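Cyclic nucleotide-binding domain (CNMP-BD) protein (PDB 3MDP) probably binds a cyclic nucleotide through its double-stranded beta-helix domain and may act as a DNA-binding transcription factor. Local coordinates at residues L52-G57 against R106-N111. Sequence-based numbering, arbitrary orientation.
Sequences LLLEGG and RVVDIN. With EDO (1,2-ethanediol), chain C.
L54 lays its CB over one face of the R106 guanidinium and brings CD1 to 3.8 Å from CG2 of V108, at a classic beta bulge between two central antiparallel strands of the cyclic nucleotide-binding domain's double-stranded beta-helix. L54 and E55 together face R106, and both backbone N atoms donate to R106 O, from L54 N at 2.8 Å and from E55 N at 3.2 Å. With CG anti to its carbonyl carbon (chi1 -60°), L54 holds that atom near CG2 of V108, a compact partner, and both leucine methyls meet the same CG2. Before the bulge the pairing is regular: L52 and V108 exchange two backbone hydrogen bonds, and their side chains lie side by side. On the other face, L53 CD1 meets V107 CG1 at 4.0 Å, and F84 touches both residues, an apolar cluster suited to leucine and valine. The long R106 side chain, bent at chi3 (-66°), reaches E55 in a salt bridge, while its NH1 pairs with E31 on the neighbouring strand 29-34. An alanine in place of R106 would probably leave the carboxylates of E55 and E31 without the positive charge they share and take the guanidinium from beside L54 CD1. The carboxylate and guanidinium planes stand 62° apart, and one oxygen, E55 OE1, takes both bonds, at 2.6 Å from R106 NE and 3.0 Å from R106 NH2.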
loop_
_atom_site.group_PDB
_atom_site.type_symbol
_atom_site.label_atom_id
_atom_site.label_comp_id
_atom_site.label_asym_id
_atom_site.label_seq_id
_atom_site.Cartn_x
_atom_site.Cartn_y
_atom_site.Cartn_z
ATOM N N LEU A 52 14.002 -5.137 4.983
ATOM C CA LEU A 52 14.008 -5.986 3.777
ATOM C C LEU A 52 14.554 -7.338 4.248
ATOM O O LEU A 52 15.615 -7.399 4.861
ATOM C CB LEU A 52 14.925 -5.421 2.677
ATOM C CG LEU A 52 15.243 -6.390 1.522
ATOM C CD1 LEU A 52 14.032 -6.530 0.611
ATOM C CD2 LEU A 52 16.487 -5.897 0.757
ATOM N N LEU A 53 13.788 -8.395 4.041
ATOM C CA LEU A 53 14.213 -9.732 4.436
ATOM C C LEU A 53 15.201 -10.287 3.426
ATOM O O LEU A 53 14.893 -10.433 2.253
ATOM C CB LEU A 53 13.002 -10.640 4.588
ATOM C CG LEU A 53 13.249 -12.029 5.164
ATOM C CD1 LEU A 53 13.943 -11.984 6.544
ATOM C CD2 LEU A 53 11.930 -12.795 5.193
ATOM N N LEU A 54 16.403 -10.577 3.890
ATOM C CA LEU A 54 17.450 -11.139 3.031
ATOM C C LEU A 54 17.508 -12.652 3.083
ATOM O O LEU A 54 17.782 -13.299 2.067
ATOM C CB LEU A 54 18.806 -10.586 3.413
ATOM C CG LEU A 54 18.995 -9.071 3.315
ATOM C CD1 LEU A 54 20.327 -8.684 3.910
ATOM C CD2 LEU A 54 18.884 -8.604 1.834
ATOM N N GLU A 55 17.265 -13.209 4.261
ATOM C CA GLU A 55 17.392 -14.627 4.491
ATOM C C GLU A 55 16.500 -15.008 5.662
ATOM O O GLU A 55 16.351 -14.231 6.609
ATOM C CB GLU A 55 18.852 -14.979 4.813
ATOM C CG GLU A 55 19.098 -16.463 5.040
ATOM C CD GLU A 55 20.442 -16.726 5.686
ATOM O OE1 GLU A 55 21.347 -15.874 5.530
ATOM O OE2 GLU A 55 20.582 -17.771 6.356
ATOM N N GLY A 56 15.897 -16.196 5.563
ATOM C CA GLY A 56 15.052 -16.756 6.598
ATOM C C GLY A 56 13.571 -16.536 6.379
ATOM O O GLY A 56 13.072 -16.549 5.243
ATOM N N GLY A 57 12.849 -16.352 7.476
ATOM C CA GLY A 57 11.402 -16.319 7.412
ATOM C C GLY A 57 10.895 -15.452 8.543
ATOM O O GLY A 57 11.426 -15.496 9.651
ATOM N N ARG A 106 18.257 -12.719 8.442
ATOM C CA ARG A 106 19.039 -11.503 8.148
ATOM C C ARG A 106 18.164 -10.511 7.381
ATOM O O ARG A 106 17.413 -10.882 6.457
ATOM C CB ARG A 106 20.274 -11.790 7.299
ATOM C CG ARG A 106 21.326 -12.642 7.965
ATOM C CD ARG A 106 22.618 -12.757 7.118
ATOM N NE ARG A 106 22.364 -13.484 5.868
ATOM C CZ ARG A 106 22.368 -12.960 4.638
ATOM N NH1 ARG A 106 22.656 -11.684 4.413
ATOM N NH2 ARG A 106 22.106 -13.744 3.604
ATOM N N VAL A 107 18.297 -9.252 7.756
ATOM C CA VAL A 107 17.552 -8.161 7.145
ATOM C C VAL A 107 18.480 -6.982 6.858
ATOM O O VAL A 107 19.569 -6.880 7.425
ATOM C CB VAL A 107 16.419 -7.640 8.053
ATOM C CG1 VAL A 107 15.439 -8.745 8.433
ATOM C CG2 VAL A 107 16.988 -6.945 9.376
ATOM N N VAL A 108 18.047 -6.145 5.916
ATOM C CA VAL A 108 18.446 -4.777 5.846
ATOM C C VAL A 108 17.468 -3.981 6.712
ATOM O O VAL A 108 16.247 -3.978 6.459
ATOM C CB VAL A 108 18.399 -4.203 4.424
ATOM C CG1 VAL A 108 18.953 -2.776 4.490
ATOM C CG2 VAL A 108 19.268 -5.073 3.473
ATOM N N ASP A 109 18.015 -3.337 7.739
ATOM C CA ASP A 109 17.254 -2.505 8.679
ATOM C C ASP A 109 17.468 -1.026 8.321
ATOM O O ASP A 109 18.576 -0.497 8.404
ATOM C CB ASP A 109 17.737 -2.825 10.103
ATOM C CG ASP A 109 17.010 -2.047 11.203
ATOM O OD1 ASP A 109 16.056 -1.321 10.920
ATOM O OD2 ASP A 109 17.447 -2.156 12.378
ATOM N N ILE A 110 16.395 -0.387 7.898
ATOM C CA ILE A 110 16.408 0.983 7.418
ATOM C C ILE A 110 15.762 1.891 8.466
ATOM O O ILE A 110 14.712 1.562 9.023
ATOM C CB ILE A 110 15.681 1.106 6.066
ATOM C CG1 ILE A 110 16.163 0.000 5.125
ATOM C CG2 ILE A 110 15.902 2.521 5.479
ATOM C CD1 ILE A 110 15.357 -0.162 3.863
ATOM N N ASN A 111 16.405 3.017 8.725
ATOM C CA ASN A 111 15.945 3.994 9.712
ATOM C C ASN A 111 14.682 4.679 9.208
ATOM O O ASN A 111 14.730 5.476 8.265
ATOM C CB ASN A 111 17.060 5.014 10.001
ATOM C CG ASN A 111 16.706 5.975 11.148
ATOM O OD1 ASN A 111 15.603 6.483 11.210
ATOM N ND2 ASN A 111 17.652 6.217 12.042
HETATM C C1 EDO C . 17.968 1.339 11.801
HETATM O O1 EDO C . 18.011 2.607 12.479
HETATM C C2 EDO C . 19.358 0.924 11.352
HETATM O O2 EDO C . 19.614 1.559 10.112
#